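Local coordinates for peptide-binding protein (Photobacterium damsela subsp. piscicida, PDB 6SQX) that probably acts as a secreted cysteine peptidase of the NlpC/P60 family, cutting the peptidoglycan of potentially competing bacteria as a D,L-endopeptidase, at residues A[327-332]-A[336-341]. Numbering follows the deposited sequence.
Sequences LLKRLF and GIWLPR
K329 of helix 326-334 reaches L339 and W338 of the returning chain, a worked example of one lysine serving a backbone carbonyl and an aromatic ring together. Its chain runs extended from a CG anti to the backbone N (chi1 177°) and bends only at chi4 (63°), about CD-CE, which brings NZ to L339 O at 2.8 Å, almost straight in line with the carbonyl bond. The same NZ lies 3.4 Å above the W338 indole plane, displaced toward the rim. It is 4.0 Å from NZ to the centroid of the five-membered ring, an off-centre cation-pi contact; the indole NE1 itself bonds to Q204.

Other backbone groups are satisfied by a direct bond and by a water. I337 N donates to F332 O at 3.1 Å, approaching from above the carbonyl plane. Farther along, a water donates to K329 O and I337 O and accepts from L339 N, linking one helix carbonyl with two groups of the loop.

The apolar side is carried by F332, whose ring has I337 CD1 at its edge, 3.8 Å from CD1 of the phenylalanine. L339 CD1 touches F332 CD2 at 3.8 Å. It also meets L328 CB (4.0 Å), while L328 and F332 rest on L398 of strand 395-405.

G336, with positive phi, ends helix 326-334 in a Schellman motif, of which I337 N to F332 O is the 6→1 bond, and the chain then folds back along that helix within the NlpC/P60 domain.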
loop_
_atom_site.group_PDB
_atom_site.type_symbol
_atom_site.label_atom_id
_atom_site.label_comp_id
_atom_site.label_asym_id
_atom_site.label_seq_id
_atom_site.Cartn_x
_atom_site.Cartn_y
_atom_site.Cartn_z
ATOM N N LEU A 327 0.324 3.606 0.946
ATOM C CA LEU A 327 -0.428 4.734 1.497
ATOM C C LEU A 327 -1.553 5.136 0.552
ATOM O O LEU A 327 -2.709 5.370 0.970
ATOM C CB LEU A 327 0.518 5.921 1.672
ATOM C CG LEU A 327 -0.155 7.256 1.991
ATOM C CD1 LEU A 327 -0.786 7.241 3.441
ATOM C CD2 LEU A 327 0.836 8.444 1.827
ATOM N N LEU A 328 -1.217 5.289 -0.737
ATOM C CA LEU A 328 -2.212 5.758 -1.694
ATOM C C LEU A 328 -3.308 4.719 -1.923
ATOM O O LEU A 328 -4.498 5.065 -1.972
ATOM C CB LEU A 328 -1.545 6.138 -3.032
ATOM C CG LEU A 328 -0.378 7.119 -2.847
ATOM C CD1 LEU A 328 0.202 7.490 -4.251
ATOM C CD2 LEU A 328 -0.787 8.393 -2.084
ATOM N N LYS A 329 -2.926 3.443 -2.077
ATOM C CA LYS A 329 -3.928 2.391 -2.203
ATOM C C LYS A 329 -4.891 2.420 -1.012
ATOM O O LYS A 329 -6.115 2.301 -1.172
ATOM C CB LYS A 329 -3.202 1.043 -2.325
ATOM C CG LYS A 329 -4.154 -0.158 -2.392
ATOM C CD LYS A 329 -3.403 -1.455 -2.611
ATOM C CE LYS A 329 -4.266 -2.686 -2.473
ATOM N NZ LYS A 329 -5.355 -2.705 -3.528
ATOM N N ARG A 330 -4.350 2.637 0.202
ATOM C CA ARG A 330 -5.173 2.588 1.395
ATOM C C ARG A 330 -6.126 3.784 1.427
ATOM O O ARG A 330 -7.327 3.630 1.690
ATOM C CB ARG A 330 -4.230 2.573 2.604
ATOM C CG ARG A 330 -4.952 2.373 3.926
ATOM C CD ARG A 330 -3.910 2.336 5.055
ATOM N NE ARG A 330 -4.584 2.027 6.308
ATOM C CZ ARG A 330 -3.985 2.025 7.483
ATOM N NH1 ARG A 330 -2.675 2.306 7.559
ATOM N NH2 ARG A 330 -4.721 1.731 8.571
ATOM N N LEU A 331 -5.597 5.002 1.193
ATOM C CA LEU A 331 -6.457 6.184 1.211
ATOM C C LEU A 331 -7.631 5.989 0.246
ATOM O O LEU A 331 -8.799 6.225 0.583
ATOM C CB LEU A 331 -5.656 7.429 0.807
ATOM C CG LEU A 331 -6.486 8.700 0.487
ATOM C CD1 LEU A 331 -7.081 9.220 1.777
ATOM C CD2 LEU A 331 -5.646 9.775 -0.221
ATOM N N PHE A 332 -7.336 5.555 -0.987
ATOM C CA PHE A 332 -8.389 5.489 -1.991
ATOM C C PHE A 332 -9.399 4.395 -1.689
ATOM O O PHE A 332 -10.572 4.520 -2.075
ATOM C CB PHE A 332 -7.776 5.379 -3.394
ATOM C CG PHE A 332 -7.331 6.711 -3.937
ATOM C CD1 PHE A 332 -8.267 7.602 -4.446
ATOM C CD2 PHE A 332 -5.978 7.098 -3.874
ATOM C CE1 PHE A 332 -7.885 8.873 -4.942
ATOM C CE2 PHE A 332 -5.587 8.362 -4.357
ATOM C CZ PHE A 332 -6.554 9.247 -4.902
ATOM N N GLY A 336 -13.746 3.604 -2.040
ATOM C CA GLY A 336 -14.122 2.672 -3.097
ATOM C C GLY A 336 -13.445 2.933 -4.426
ATOM O O GLY A 336 -14.063 2.727 -5.476
ATOM N N ILE A 337 -12.186 3.365 -4.399
ATOM C CA ILE A 337 -11.388 3.586 -5.593
ATOM C C ILE A 337 -10.208 2.652 -5.463
ATOM O O ILE A 337 -9.500 2.687 -4.447
ATOM C CB ILE A 337 -10.933 5.045 -5.695
ATOM C CG1 ILE A 337 -12.165 5.954 -5.828
ATOM C CG2 ILE A 337 -9.976 5.203 -6.870
ATOM C CD1 ILE A 337 -11.824 7.451 -5.801
ATOM N N TRP A 338 -10.039 1.751 -6.446
ATOM C CA TRP A 338 -9.101 0.641 -6.319
ATOM C C TRP A 338 -7.816 0.979 -7.054
ATOM O O TRP A 338 -7.855 1.257 -8.266
ATOM C CB TRP A 338 -9.686 -0.632 -6.951
ATOM C CG TRP A 338 -8.945 -1.881 -6.553
ATOM C CD1 TRP A 338 -9.174 -2.658 -5.438
ATOM C CD2 TRP A 338 -7.846 -2.497 -7.257
ATOM N NE1 TRP A 338 -8.292 -3.713 -5.415
ATOM C CE2 TRP A 338 -7.458 -3.630 -6.513
ATOM C CE3 TRP A 338 -7.170 -2.202 -8.453
ATOM C CZ2 TRP A 338 -6.413 -4.466 -6.907
ATOM C CZ3 TRP A 338 -6.131 -3.045 -8.859
ATOM C CH2 TRP A 338 -5.757 -4.159 -8.090
ATOM N N LEU A 339 -6.686 0.899 -6.342
ATOM C CA LEU A 339 -5.356 0.981 -6.930
ATOM C C LEU A 339 -4.627 -0.335 -6.712
ATOM O O LEU A 339 -4.833 -1.012 -5.698
ATOM C CB LEU A 339 -4.526 2.075 -6.220
ATOM C CG LEU A 339 -5.021 3.520 -6.337
ATOM C CD1 LEU A 339 -3.988 4.495 -5.735
ATOM C CD2 LEU A 339 -5.412 3.936 -7.753
ATOM N N PRO A 340 -3.728 -0.707 -7.630
ATOM C CA PRO A 340 -2.854 -1.862 -7.362
ATOM C C PRO A 340 -1.865 -1.614 -6.247
ATOM O O PRO A 340 -1.758 -0.485 -5.766
ATOM C CB PRO A 340 -2.143 -2.122 -8.696
ATOM C CG PRO A 340 -2.477 -1.000 -9.576
ATOM C CD PRO A 340 -3.564 -0.142 -8.975
ATOM N N ARG A 341 -1.094 -2.622 -5.870
ATOM C CA ARG A 341 -0.259 -2.540 -4.677
ATOM C C ARG A 341 0.962 -1.637 -4.851
ATOM O O ARG A 341 1.311 -0.866 -3.934
ATOM C CB ARG A 341 0.187 -3.940 -4.286
ATOM C CG ARG A 341 1.305 -3.974 -3.237
ATOM C CD ARG A 341 0.811 -3.488 -1.879
ATOM N NE ARG A 341 1.903 -3.485 -0.907
ATOM C CZ ARG A 341 2.652 -2.419 -0.622
ATOM N NH1 ARG A 341 2.447 -1.286 -1.267
ATOM N NH2 ARG A 341 3.585 -2.510 0.302
HETATM O O HOH W 1 -7.352 1.331 -3.430
#